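PDB 6I50: Sfrice_029225 from Spodoptera frugiperda, which probably acts as a secreted cytokine of the tumour necrosis factor family, binding receptors of the TNF-receptor type as a homotrimer. Local coordinates for residues A[86-91]-A[138-143]; A[35-40]-A[144-149]; A[126-131]-A[164-169]; A[1-6]-A[156-161]; A[79-84]-A[114-119]. All coordinates share one frame; numbering follows the deposited sequence.

Contact 1 of 5, residues A[86-91]-A[138-143]; sequences SWVLHR and RNTAGD
Ser86 opens the pairing of two antiparallel strands by taking the amide of Thr140 onto its carbonyl oxygen, N to O 2.9 Å, the donor lying well above the carbonyl plane. Its side chain meets the same threonine: OG comes within 3.2 Å of Thr140 CG2, while the polar end of this hydroxyl is spent on the Cys105 carbonyl of the next strand. Trp87 forms a non-hydrogen-bonded pair with Asn139, and their side chains diverge; the indole leaves for the interior of the sandwich, where its NE1 bonds to the Cys121 carbonyl. Val88 and Arg138 make the hydrogen-bonded pair, with N of Val88 2.8 Å from O of Arg138 and N of Arg138 3.0 Å from O of Val88. Val88 CG1 also packs on Thr140 CG2 at 3.8 Å. On the same side of the sheet, His90 ND1 accepts a bond from Arg138 NH1 at 3.0 Å, near the imidazole plane, with ring and guanidinium turned 37° apart. The arginine chain, extended from CG to NE (chi2 -175°, chi3 177°), crosses the histidine side chain at about a right angle. An alanine in place of Arg138 would probably leave His90 ND1 without this donor and the Asp34 carbonyl without its bond from NE. With ND1 as acceptor, the histidine is likely to carry its proton on NE2, and the guanidinium would disfavour a second.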
# COMPACT_ATOMS: atom_id res chain seq x y z
N SER A 86 14.94 -4.44 5.27
CA SER A 86 14.10 -3.41 5.87
C SER A 86 14.59 -2.05 5.42
O SER A 86 15.80 -1.84 5.26
CB SER A 86 14.11 -3.53 7.40
OG SER A 86 13.33 -2.51 8.01
N TRP A 87 13.65 -1.13 5.20
CA TRP A 87 14.00 0.25 4.90
C TRP A 87 13.28 1.20 5.84
O TRP A 87 12.27 0.86 6.47
CB TRP A 87 13.68 0.62 3.43
CG TRP A 87 12.25 0.45 2.98
CD1 TRP A 87 11.76 -0.54 2.18
CD2 TRP A 87 11.15 1.32 3.25
NE1 TRP A 87 10.42 -0.35 1.94
CE2 TRP A 87 10.01 0.79 2.59
CE3 TRP A 87 11.00 2.50 3.99
CZ2 TRP A 87 8.76 1.39 2.66
CZ3 TRP A 87 9.75 3.10 4.05
CH2 TRP A 87 8.64 2.54 3.40
N VAL A 88 13.84 2.41 5.94
CA VAL A 88 13.25 3.50 6.71
C VAL A 88 13.18 4.74 5.82
O VAL A 88 14.05 4.97 4.98
CB VAL A 88 14.06 3.82 7.99
CG1 VAL A 88 13.79 2.75 9.05
CG2 VAL A 88 15.54 3.90 7.68
N LEU A 89 12.12 5.53 6.01
CA LEU A 89 11.95 6.80 5.33
C LEU A 89 12.42 7.90 6.28
O LEU A 89 11.82 8.09 7.34
CB LEU A 89 10.49 7.00 4.94
CG LEU A 89 10.18 8.32 4.25
CD1 LEU A 89 10.88 8.39 2.89
CD2 LEU A 89 8.68 8.54 4.08
N HIS A 90 13.48 8.61 5.90
CA HIS A 90 14.08 9.63 6.75
C HIS A 90 13.67 11.03 6.29
O HIS A 90 13.80 11.35 5.11
CB HIS A 90 15.60 9.52 6.74
CG HIS A 90 16.13 8.40 7.57
ND1 HIS A 90 17.30 7.73 7.27
CD2 HIS A 90 15.64 7.82 8.69
CE1 HIS A 90 17.51 6.79 8.18
NE2 HIS A 90 16.52 6.83 9.05
N ARG A 91 13.22 11.85 7.23
CA ARG A 91 12.87 13.24 6.96
C ARG A 91 13.91 14.15 7.60
O ARG A 91 14.24 14.01 8.78
CB ARG A 91 11.48 13.57 7.51
CG ARG A 91 10.94 14.91 7.02
CD ARG A 91 10.85 15.92 8.13
NE ARG A 91 10.04 15.44 9.24
CZ ARG A 91 8.71 15.49 9.27
NH1 ARG A 91 8.05 15.03 10.33
NH2 ARG A 91 8.03 15.98 8.25
N ARG A 138 16.49 4.79 3.29
CA ARG A 138 17.71 4.06 3.62
C ARG A 138 17.34 2.65 4.05
O ARG A 138 16.28 2.42 4.62
CB ARG A 138 18.51 4.74 4.75
CG ARG A 138 19.21 6.01 4.33
CD ARG A 138 20.08 6.57 5.46
NE ARG A 138 20.81 7.75 5.00
CZ ARG A 138 20.28 8.97 4.93
NH1 ARG A 138 19.04 9.18 5.33
NH2 ARG A 138 21.00 9.99 4.49
N ASN A 139 18.23 1.70 3.78
CA ASN A 139 18.08 0.39 4.40
C ASN A 139 18.49 0.49 5.86
O ASN A 139 19.29 1.34 6.25
CB ASN A 139 18.92 -0.65 3.65
CG ASN A 139 18.52 -0.77 2.19
OD1 ASN A 139 17.34 -0.62 1.84
ND2 ASN A 139 19.50 -1.04 1.33
N THR A 140 17.88 -0.37 6.70
CA THR A 140 18.19 -0.31 8.12
C THR A 140 19.53 -0.95 8.46
O THR A 140 20.13 -0.59 9.47
CB THR A 140 17.09 -0.99 8.93
OG1 THR A 140 17.17 -2.41 8.73
CG2 THR A 140 15.73 -0.49 8.51
N ALA A 141 19.99 -1.90 7.65
CA ALA A 141 21.26 -2.58 7.88
C ALA A 141 22.12 -2.48 6.64
O ALA A 141 21.63 -2.26 5.52
CB ALA A 141 21.05 -4.05 8.27
N GLY A 142 23.42 -2.66 6.84
CA GLY A 142 24.37 -2.39 5.78
C GLY A 142 24.28 -3.38 4.64
O GLY A 142 24.00 -4.56 4.81
N ASP A 143 24.51 -2.85 3.43
CA ASP A 143 24.76 -3.65 2.25
C ASP A 143 23.64 -4.63 1.94
O ASP A 143 23.74 -5.83 2.21
CB ASP A 143 26.09 -4.37 2.39
CG ASP A 143 27.27 -3.42 2.30
OD1 ASP A 143 27.18 -2.31 2.86
OD2 ASP A 143 28.27 -3.79 1.65
O HOH W 1 17.97 -3.95 5.66

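Contact 2 of 5, residues A[35-40]-A[144-149]; sequences APHDVW and RHSLMQ
Ser146 meets His37 at the ring edge, its OG lying near the imidazole plane and 3.5 Å from His37 CE1. The serine oxygen is placed between its own backbone N and carbonyl carbon (chi1 48°), on a CB that points toward the loop 35-40. The imidazole that it borders is anchored through NE2, which is hydrogen-bonded to Asn139 OD1, so the ring is fixed by a residue of strand 134-139 while its CE1 edge abuts the serine. In the jelly-roll sandwich of the TNF family, strand 144-161 belongs to one sheet and strand 134-139 to the other; residues 35-40 belong to the connection from strand 28-31 into strand 40-42 and here lay their side chains against the start of 144-161. Met148, two residues further on, carries most of the packing. Its chain is bent at both inner torsions (chi2 -49°, chi3 -57°), which folds the thioether back on itself and brings CE to Trp40, 3.5 Å from CZ3 and 3.8 Å from CH2 of that indole. The two side chains cross obliquely. Nearer the backbone, Met148 CG packs on Val39 CB at 4.2 Å, and the sulfur lies obliquely to the imidazole, with SD 5.4 Å from the centroid of the His37 ring. The indole of Trp40 also packs on Ile76 and Ile155, and Met148 itself on Ser153.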
# COMPACT_ATOMS: atom_id res chain seq x y z
N ALA A 35 23.76 4.75 3.37
CA ALA A 35 23.59 5.59 2.19
C ALA A 35 22.13 5.57 1.74
O ALA A 35 21.48 4.53 1.82
CB ALA A 35 24.49 5.12 1.05
N PRO A 36 21.60 6.69 1.27
CA PRO A 36 20.23 6.67 0.74
C PRO A 36 20.18 6.03 -0.64
O PRO A 36 21.14 6.09 -1.41
CB PRO A 36 19.87 8.16 0.66
CG PRO A 36 21.18 8.85 0.46
CD PRO A 36 22.22 8.02 1.19
N HIS A 37 19.04 5.41 -0.93
CA HIS A 37 18.77 5.00 -2.30
C HIS A 37 18.79 6.23 -3.20
O HIS A 37 18.16 7.24 -2.89
CB HIS A 37 17.41 4.29 -2.37
CG HIS A 37 17.38 2.96 -1.69
ND1 HIS A 37 17.57 1.77 -2.36
CD2 HIS A 37 17.18 2.63 -0.39
CE1 HIS A 37 17.49 0.77 -1.51
NE2 HIS A 37 17.26 1.26 -0.30
N ASP A 38 19.56 6.16 -4.29
CA ASP A 38 19.74 7.37 -5.09
C ASP A 38 19.63 7.12 -6.59
O ASP A 38 20.02 7.98 -7.39
CB ASP A 38 21.08 8.05 -4.77
CG ASP A 38 22.28 7.15 -5.05
OD1 ASP A 38 22.10 6.01 -5.53
OD2 ASP A 38 23.41 7.60 -4.77
N VAL A 39 19.11 5.96 -7.00
CA VAL A 39 18.95 5.67 -8.42
C VAL A 39 17.49 5.93 -8.81
O VAL A 39 16.87 5.12 -9.51
CB VAL A 39 19.38 4.22 -8.74
CG1 VAL A 39 19.60 4.02 -10.23
CG2 VAL A 39 20.65 3.88 -7.97
N TRP A 40 16.94 7.05 -8.35
CA TRP A 40 15.58 7.46 -8.66
C TRP A 40 15.56 8.35 -9.90
O TRP A 40 16.55 9.01 -10.24
CB TRP A 40 14.95 8.25 -7.51
CG TRP A 40 14.87 7.57 -6.18
CD1 TRP A 40 15.31 8.06 -4.98
CD2 TRP A 40 14.28 6.30 -5.90
NE1 TRP A 40 15.04 7.16 -3.98
CE2 TRP A 40 14.40 6.07 -4.52
CE3 TRP A 40 13.65 5.33 -6.69
CZ2 TRP A 40 13.93 4.92 -3.90
CZ3 TRP A 40 13.19 4.18 -6.08
CH2 TRP A 40 13.33 3.98 -4.70
N ARG A 144 22.57 -4.11 1.37
CA ARG A 144 21.51 -4.91 0.77
C ARG A 144 21.45 -4.57 -0.71
O ARG A 144 21.78 -3.45 -1.12
CB ARG A 144 20.16 -4.65 1.44
CG ARG A 144 20.13 -4.94 2.93
CD ARG A 144 20.28 -6.41 3.21
NE ARG A 144 19.86 -6.77 4.56
CZ ARG A 144 20.68 -6.85 5.61
NH1 ARG A 144 20.21 -7.20 6.80
NH2 ARG A 144 21.98 -6.59 5.47
N HIS A 145 21.06 -5.55 -1.51
CA HIS A 145 20.91 -5.37 -2.95
C HIS A 145 19.43 -5.24 -3.30
O HIS A 145 18.60 -6.01 -2.81
CB HIS A 145 21.53 -6.53 -3.72
CG HIS A 145 22.99 -6.69 -3.49
ND1 HIS A 145 23.51 -7.22 -2.33
CD2 HIS A 145 24.06 -6.40 -4.27
CE1 HIS A 145 24.83 -7.25 -2.40
NE2 HIS A 145 25.18 -6.75 -3.58
N SER A 146 19.12 -4.27 -4.15
CA SER A 146 17.76 -4.05 -4.61
C SER A 146 17.75 -3.88 -6.13
O SER A 146 18.76 -3.51 -6.73
CB SER A 146 17.12 -2.83 -3.94
OG SER A 146 18.00 -1.71 -3.97
N LEU A 147 16.60 -4.17 -6.74
CA LEU A 147 16.42 -4.00 -8.18
C LEU A 147 15.81 -2.64 -8.44
O LEU A 147 14.65 -2.38 -8.08
CB LEU A 147 15.55 -5.12 -8.75
CG LEU A 147 16.16 -6.51 -8.77
CD1 LEU A 147 15.16 -7.52 -9.31
CD2 LEU A 147 17.43 -6.51 -9.61
N MET A 148 16.58 -1.76 -9.08
CA MET A 148 16.12 -0.39 -9.34
C MET A 148 15.60 -0.30 -10.77
O MET A 148 16.21 0.28 -11.67
CB MET A 148 17.24 0.60 -9.06
CG MET A 148 17.86 0.45 -7.68
SD MET A 148 16.60 0.36 -6.40
CE MET A 148 15.78 1.89 -6.71
N GLN A 149 14.43 -0.90 -10.96
CA GLN A 149 13.69 -0.89 -12.21
C GLN A 149 12.35 -0.23 -11.95
O GLN A 149 11.83 -0.31 -10.83
CB GLN A 149 13.51 -2.31 -12.76
CG GLN A 149 14.83 -3.04 -13.03
CD GLN A 149 14.65 -4.52 -13.34
OE1 GLN A 149 13.76 -5.18 -12.80
NE2 GLN A 149 15.49 -5.04 -14.22

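Contact 3 of 5, residues A[126-131]-A[164-169]; sequences ALFLKA and EDPTQE
Phe128 and Pro166 reach toward each other tip to tip, and the proline lays its CD over the centre of the phenyl ring. This CD stands 3.4 Å from the centroid of the Phe128 ring and 8° off the ring normal, a well-centred CH-pi contact in which the carbon next to the proline nitrogen does the touching. With CG anti to the backbone N (chi1 173°), the phenylalanine side chain leaves the strand in the direction of the 164-169 segment. Further contacts are oblique to the ring: Phe128 CZ approaches Asp165 CA at 3.5 Å, and Phe128 CE1 is equally near Glu164 O. Beside the ring, Lys130 bends at its third torsion (chi3 68°), and its ammonium forms a salt bridge with Asp165, NZ to OD2 2.8 Å, meeting the oxygen on its anti side. The other carboxylate oxygen closes an Asx turn, since Asp165 OD1 accepts the amide of Thr167, N to OD1 3.1 Å. One aspartate thus joins the lysine with one oxygen and shapes the tail with the other, which would limit the rotation of the carboxylate. An alanine at Phe128 would probably leave Pro166 CD without the ring face it rests on and open a gap between tail and strand. The contact secures the loop beyond strand 144-161 to the end of strand 117-129 at the protein surface. Along that strand, Leu129 turns to Tyr70 and Val72 of strand 68-80, whereas Phe128 packs on Trp45 and Pro166 on Ala48, both of a neighbouring subunit.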
# COMPACT_ATOMS: atom_id res chain seq x y z
N ALA A 126 -0.55 8.62 5.30
CA ALA A 126 -0.81 10.06 5.23
C ALA A 126 0.09 10.76 6.25
O ALA A 126 -0.08 10.57 7.46
CB ALA A 126 -2.28 10.36 5.51
N LEU A 127 1.04 11.56 5.76
CA LEU A 127 2.10 12.13 6.58
C LEU A 127 2.09 13.65 6.46
O LEU A 127 1.87 14.20 5.38
CB LEU A 127 3.47 11.60 6.15
CG LEU A 127 3.69 10.09 6.29
CD1 LEU A 127 4.98 9.69 5.56
CD2 LEU A 127 3.73 9.68 7.76
N PHE A 128 2.34 14.34 7.58
CA PHE A 128 2.51 15.78 7.52
C PHE A 128 3.93 16.09 7.07
O PHE A 128 4.89 15.62 7.68
CB PHE A 128 2.22 16.43 8.87
CG PHE A 128 2.56 17.89 8.89
CD1 PHE A 128 1.66 18.83 8.38
CD2 PHE A 128 3.78 18.33 9.36
CE1 PHE A 128 1.98 20.17 8.36
CE2 PHE A 128 4.10 19.67 9.36
CZ PHE A 128 3.20 20.59 8.86
N LEU A 129 4.05 16.89 6.01
CA LEU A 129 5.35 17.30 5.50
C LEU A 129 5.40 18.81 5.39
O LEU A 129 4.39 19.45 5.05
CB LEU A 129 5.63 16.68 4.12
CG LEU A 129 5.54 15.15 4.05
CD1 LEU A 129 5.69 14.67 2.62
CD2 LEU A 129 6.60 14.51 4.94
N LYS A 130 6.56 19.39 5.69
CA LYS A 130 6.76 20.83 5.59
C LYS A 130 7.52 21.19 4.32
O LYS A 130 8.40 20.45 3.87
CB LYS A 130 7.55 21.36 6.79
CG LYS A 130 6.87 21.21 8.13
CD LYS A 130 7.55 22.06 9.19
CE LYS A 130 7.33 23.54 8.92
NZ LYS A 130 7.44 24.34 10.18
N ALA A 131 7.19 22.36 3.76
CA ALA A 131 8.05 22.95 2.75
C ALA A 131 9.49 22.98 3.26
O ALA A 131 9.74 23.34 4.42
CB ALA A 131 7.57 24.37 2.41
N GLU A 164 -1.54 23.46 8.81
CA GLU A 164 -0.55 24.17 9.60
C GLU A 164 0.34 23.16 10.33
O GLU A 164 -0.03 22.00 10.52
CB GLU A 164 -1.23 25.09 10.61
CG GLU A 164 -2.33 25.94 10.01
CD GLU A 164 -1.90 27.37 9.79
OE1 GLU A 164 -0.99 27.84 10.52
OE2 GLU A 164 -2.45 28.02 8.88
N ASP A 165 1.53 23.61 10.73
CA ASP A 165 2.41 22.76 11.52
C ASP A 165 1.69 22.29 12.78
O ASP A 165 1.29 23.12 13.61
CB ASP A 165 3.68 23.52 11.90
CG ASP A 165 4.80 22.61 12.38
OD1 ASP A 165 4.51 21.58 13.03
OD2 ASP A 165 5.97 22.91 12.10
N PRO A 166 1.49 20.98 12.97
CA PRO A 166 0.72 20.50 14.12
C PRO A 166 1.52 20.32 15.40
O PRO A 166 0.93 19.99 16.43
CB PRO A 166 0.21 19.14 13.62
CG PRO A 166 1.31 18.66 12.74
CD PRO A 166 1.90 19.88 12.07
N THR A 167 2.83 20.50 15.35
CA THR A 167 3.68 20.38 16.53
C THR A 167 4.32 21.73 16.82
O THR A 167 4.52 22.55 15.93
CB THR A 167 4.77 19.32 16.34
OG1 THR A 167 5.67 19.75 15.31
CG2 THR A 167 4.16 17.98 15.96
N GLN A 168 4.63 21.95 18.09
CA GLN A 168 5.43 23.10 18.47
C GLN A 168 6.47 22.64 19.47
O GLN A 168 6.33 21.60 20.11
CB GLN A 168 4.56 24.23 19.05
CG GLN A 168 3.88 23.88 20.36
CD GLN A 168 2.89 24.95 20.78
OE1 GLN A 168 2.21 25.55 19.95
NE2 GLN A 168 2.82 25.21 22.08
N GLU A 169 7.55 23.41 19.56
CA GLU A 169 8.59 23.09 20.52
C GLU A 169 8.09 23.39 21.93
O GLU A 169 7.09 24.08 22.13
CB GLU A 169 9.86 23.86 20.19
CG GLU A 169 10.36 23.56 18.77
CD GLU A 169 11.52 24.44 18.35
OE1 GLU A 169 11.75 25.47 19.00
OE2 GLU A 169 12.19 24.09 17.36

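Contact 4 of 5, residues A[1-6]-A[156-161]; sequences RPFIAA and GLVKLA
Ile4 and Lys159 begin a short antiparallel pairing in which the two backbones run 155° apart. Lys159 N bonds to Ile4 O at 2.8 Å; Ala6 and Leu157 then exchange bonds both ways, while Ala5 and Val158 form the non-hydrogen-bonded pair between. Before the strand starts, Ile4 is the centre of an inverse gamma turn, and a water bridges its N, at 3.1 Å, to the carbonyls of Pro2 and Lys159. On one side of the sheet, Ala5 CB packs on Val158 CG2 at 3.9 Å. Phe3 joins them: its CG is anti to the backbone N (chi1 -175°), the ring takes Ala5 CB over one face near the rim, and its CE1 reaches Val158 CG1 at 3.9 Å. On the other, Ala6 CB faces Leu157 CD1 at 4.2 Å. Ile4 and Lys159 lie side by side and point the same way, CB to CB 3.9 Å, the lysine ammonium forming a salt bridge with Asp162. Phe3 and Val158 also pack on Ala161 and Leu160 of a neighbouring subunit. Backbone bonds and a bridging water, flanked by apolar contacts, thus join the N-terminal strand to the last one, with Phe3 and Val158 forming part of the trimer interface.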
# COMPACT_ATOMS: atom_id res chain seq x y z
N ARG A 1 -7.45 23.44 -9.38
CA ARG A 1 -6.76 22.83 -8.25
C ARG A 1 -5.44 22.22 -8.69
O ARG A 1 -5.41 21.33 -9.54
CB ARG A 1 -7.65 21.77 -7.59
CG ARG A 1 -7.57 21.75 -6.07
CD ARG A 1 -8.74 20.97 -5.46
NE ARG A 1 -8.94 19.69 -6.14
CZ ARG A 1 -8.27 18.58 -5.85
NH1 ARG A 1 -7.34 18.58 -4.90
NH2 ARG A 1 -8.52 17.46 -6.52
N PRO A 2 -4.34 22.71 -8.12
CA PRO A 2 -3.02 22.19 -8.49
C PRO A 2 -2.82 20.77 -7.99
O PRO A 2 -3.24 20.41 -6.89
CB PRO A 2 -2.04 23.15 -7.81
CG PRO A 2 -2.86 24.34 -7.41
CD PRO A 2 -4.24 23.82 -7.16
N PHE A 3 -2.16 19.96 -8.82
CA PHE A 3 -1.85 18.57 -8.49
C PHE A 3 -0.42 18.56 -7.96
O PHE A 3 0.54 18.41 -8.72
CB PHE A 3 -2.02 17.68 -9.72
CG PHE A 3 -1.83 16.21 -9.45
CD1 PHE A 3 -2.44 15.61 -8.35
CD2 PHE A 3 -1.10 15.42 -10.32
CE1 PHE A 3 -2.29 14.25 -8.12
CE2 PHE A 3 -0.94 14.07 -10.09
CZ PHE A 3 -1.54 13.48 -9.00
N ILE A 4 -0.28 18.75 -6.65
CA ILE A 4 1.04 18.83 -6.01
C ILE A 4 1.45 17.39 -5.69
O ILE A 4 1.17 16.86 -4.61
CB ILE A 4 1.01 19.73 -4.78
CG1 ILE A 4 0.54 21.13 -5.19
CG2 ILE A 4 2.39 19.80 -4.12
CD1 ILE A 4 0.55 22.13 -4.08
N ALA A 5 2.12 16.75 -6.65
CA ALA A 5 2.35 15.31 -6.58
C ALA A 5 3.51 14.96 -7.49
O ALA A 5 3.79 15.66 -8.46
CB ALA A 5 1.09 14.53 -7.00
N ALA A 6 4.17 13.85 -7.17
CA ALA A 6 5.30 13.38 -7.97
C ALA A 6 5.51 11.90 -7.70
O ALA A 6 5.22 11.39 -6.61
CB ALA A 6 6.58 14.17 -7.65
N GLY A 156 6.75 7.90 -4.10
CA GLY A 156 5.83 8.89 -4.64
C GLY A 156 5.07 9.55 -3.51
O GLY A 156 5.02 9.06 -2.38
N LEU A 157 4.51 10.72 -3.83
CA LEU A 157 3.74 11.45 -2.84
C LEU A 157 2.72 12.33 -3.55
O LEU A 157 2.97 12.85 -4.64
CB LEU A 157 4.60 12.31 -1.91
CG LEU A 157 6.05 12.77 -2.11
CD1 LEU A 157 6.41 13.12 -3.54
CD2 LEU A 157 6.30 13.97 -1.20
N VAL A 158 1.58 12.49 -2.88
CA VAL A 158 0.46 13.27 -3.39
C VAL A 158 -0.03 14.14 -2.24
O VAL A 158 -0.43 13.62 -1.20
CB VAL A 158 -0.68 12.38 -3.91
CG1 VAL A 158 -1.83 13.23 -4.43
CG2 VAL A 158 -0.19 11.40 -4.98
N LYS A 159 -0.03 15.46 -2.44
CA LYS A 159 -0.59 16.32 -1.41
C LYS A 159 -2.10 16.16 -1.37
O LYS A 159 -2.78 16.25 -2.40
CB LYS A 159 -0.21 17.78 -1.65
CG LYS A 159 -0.62 18.68 -0.49
CD LYS A 159 -0.29 20.12 -0.77
CE LYS A 159 -0.91 21.01 0.28
NZ LYS A 159 -1.61 22.17 -0.33
N LEU A 160 -2.63 15.92 -0.17
CA LEU A 160 -4.05 15.69 0.05
C LEU A 160 -4.78 16.89 0.62
O LEU A 160 -5.96 17.09 0.30
CB LEU A 160 -4.26 14.51 1.01
CG LEU A 160 -3.63 13.19 0.61
CD1 LEU A 160 -3.94 12.15 1.68
CD2 LEU A 160 -4.14 12.75 -0.74
N ALA A 161 -4.11 17.69 1.45
CA ALA A 161 -4.77 18.81 2.10
C ALA A 161 -3.74 19.80 2.62
O ALA A 161 -2.61 19.42 2.95
CB ALA A 161 -5.66 18.35 3.26
O HOH W 2 -5.51 15.81 -3.86
O HOH W 3 -2.53 18.14 -4.66

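Contact 5 of 5, residues A[79-84]-A[114-119]; sequences LDSHDT and PIDKPN
Asp80 and Lys117 form the hydrogen-bonded pair that ends this antiparallel pairing. Lys117 N donates to Asp80 O at 3.1 Å from well above the carbonyl plane, and the return bond, Asp80 N to Lys117 O, is weak at 3.3 Å. A water supplements the first carbonyl: it donates to Asp80 O and accepts from Lys117 NZ at 3.2 Å. The ammonium has a second water, 2.7 Å from NZ, which also lies within bonding distance of Asp83 OD1 and probably bridges the two side chains. The lysine chain is bent at its third and fourth torsions, the last (chi4 64°) placing NZ within reach of both waters. In the TNF jelly roll these segments lie where strands 68-80 and 117-129, neighbours in one sheet, run out into loops at one end of the molecule; beside them, Lys117 and Pro118 pack on Ser108 of a neighbouring subunit. Both oxygens of the Asp80 carboxylate have partners within the chain. OD2 accepts His82 ND1 at 2.7 Å on its syn lone pair, in the imidazole plane, and His82 N at 2.8 Å on the anti side, the latter closing an Asx turn; OD1 takes the amide of His145. A further water accepts from Ile115 N and probably donates to Ser81 O. Around these polar groups, Ser81 CB rests on Pro114 CB at 3.8 Å, and Leu79 CD1 packs against Pro118 CB at 4.2 Å.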
# COMPACT_ATOMS: atom_id res chain seq x y z
N LEU A 79 16.61 -8.02 -3.97
CA LEU A 79 17.06 -9.30 -4.53
C LEU A 79 18.33 -9.57 -3.75
O LEU A 79 19.42 -9.14 -4.13
CB LEU A 79 17.28 -9.22 -6.04
CG LEU A 79 17.63 -10.56 -6.70
CD1 LEU A 79 16.64 -11.63 -6.27
CD2 LEU A 79 17.64 -10.43 -8.22
N ASP A 80 18.18 -10.26 -2.62
CA ASP A 80 19.22 -10.25 -1.60
C ASP A 80 19.19 -11.57 -0.86
O ASP A 80 18.16 -12.26 -0.82
CB ASP A 80 19.02 -9.07 -0.63
CG ASP A 80 20.25 -8.77 0.19
OD1 ASP A 80 21.09 -7.96 -0.25
OD2 ASP A 80 20.37 -9.35 1.29
N SER A 81 20.32 -11.92 -0.26
CA SER A 81 20.44 -13.20 0.43
C SER A 81 20.32 -13.07 1.95
O SER A 81 20.34 -14.10 2.64
CB SER A 81 21.77 -13.87 0.07
OG SER A 81 22.87 -13.04 0.38
N HIS A 82 20.20 -11.86 2.49
CA HIS A 82 20.06 -11.71 3.93
C HIS A 82 18.68 -12.18 4.40
O HIS A 82 17.70 -12.13 3.66
CB HIS A 82 20.28 -10.26 4.35
CG HIS A 82 21.72 -9.84 4.29
ND1 HIS A 82 22.29 -9.27 3.18
CD2 HIS A 82 22.71 -9.93 5.21
CE1 HIS A 82 23.56 -9.02 3.41
NE2 HIS A 82 23.84 -9.41 4.64
N ASP A 83 18.62 -12.64 5.65
CA ASP A 83 17.36 -13.12 6.21
C ASP A 83 16.36 -11.98 6.39
O ASP A 83 15.16 -12.19 6.22
CB ASP A 83 17.59 -13.82 7.55
CG ASP A 83 18.14 -15.22 7.38
OD1 ASP A 83 18.11 -15.76 6.25
OD2 ASP A 83 18.61 -15.80 8.39
N THR A 84 16.84 -10.78 6.72
CA THR A 84 15.98 -9.63 6.97
C THR A 84 16.35 -8.49 6.03
O THR A 84 17.54 -8.16 5.89
CB THR A 84 16.10 -9.16 8.42
OG1 THR A 84 15.71 -10.22 9.30
CG2 THR A 84 15.23 -7.94 8.66
N PRO A 114 23.03 -18.54 2.32
CA PRO A 114 22.68 -17.26 1.69
C PRO A 114 22.15 -17.41 0.28
O PRO A 114 22.91 -17.37 -0.69
CB PRO A 114 24.02 -16.51 1.69
CG PRO A 114 25.05 -17.60 1.67
CD PRO A 114 24.48 -18.71 2.49
N ILE A 115 20.83 -17.56 0.15
CA ILE A 115 20.17 -17.72 -1.15
C ILE A 115 19.55 -16.39 -1.54
O ILE A 115 18.77 -15.82 -0.77
CB ILE A 115 19.12 -18.83 -1.10
CG1 ILE A 115 19.71 -20.11 -0.50
CG2 ILE A 115 18.53 -19.09 -2.48
CD1 ILE A 115 20.91 -20.64 -1.26
N ASP A 116 19.89 -15.88 -2.72
CA ASP A 116 19.28 -14.66 -3.21
C ASP A 116 17.80 -14.91 -3.49
O ASP A 116 17.44 -15.92 -4.10
CB ASP A 116 19.97 -14.17 -4.49
CG ASP A 116 21.32 -13.54 -4.22
OD1 ASP A 116 21.53 -13.02 -3.11
OD2 ASP A 116 22.18 -13.57 -5.13
N LYS A 117 16.94 -13.99 -3.04
CA LYS A 117 15.53 -14.16 -3.32
C LYS A 117 14.85 -12.81 -3.41
O LYS A 117 15.29 -11.84 -2.77
CB LYS A 117 14.83 -15.02 -2.26
CG LYS A 117 14.96 -14.52 -0.85
CD LYS A 117 14.91 -15.70 0.09
CE LYS A 117 15.85 -15.50 1.26
NZ LYS A 117 15.43 -14.34 2.09
N PRO A 118 13.79 -12.70 -4.21
CA PRO A 118 13.12 -11.41 -4.41
C PRO A 118 12.05 -11.13 -3.37
O PRO A 118 11.24 -12.02 -3.08
CB PRO A 118 12.51 -11.57 -5.81
CG PRO A 118 12.21 -13.02 -5.91
CD PRO A 118 13.26 -13.75 -5.10
N ASN A 119 12.04 -9.92 -2.83
CA ASN A 119 11.01 -9.49 -1.88
C ASN A 119 10.81 -8.00 -2.05
O ASN A 119 11.75 -7.22 -1.86
CB ASN A 119 11.42 -9.80 -0.44
CG ASN A 119 11.15 -11.22 -0.04
OD1 ASN A 119 10.00 -11.62 0.13
ND2 ASN A 119 12.21 -12.00 0.13
O HOH W 4 16.67 -11.42 1.44
O HOH W 5 18.76 -16.45 2.23
O HOH W 6 16.05 -15.92 4.24

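From the N terminus, contact 4 closes the widest loop, joining the first strand to the last, and contacts 1, 2 and 5 all nest inside it. Contact 2 comes next, tying the loop 35-40 to the start of strand 144-161; contacts 1 and 5 lie within its span. Those two cross each other along the chain, contact 1 within one sheet, contact 5 at the loop end of two neighbouring strands of the other. Contact 3, which brings the C-terminal tail back to strand 117-129, crosses contacts 1, 2 and 4 and follows contact 5 in series. Contacts 1 and 2, 2 and 5, and 1 and 3 touch through probable hydrogen bonds, and contacts 3 and 4 meet where Leu129 packs on Leu157.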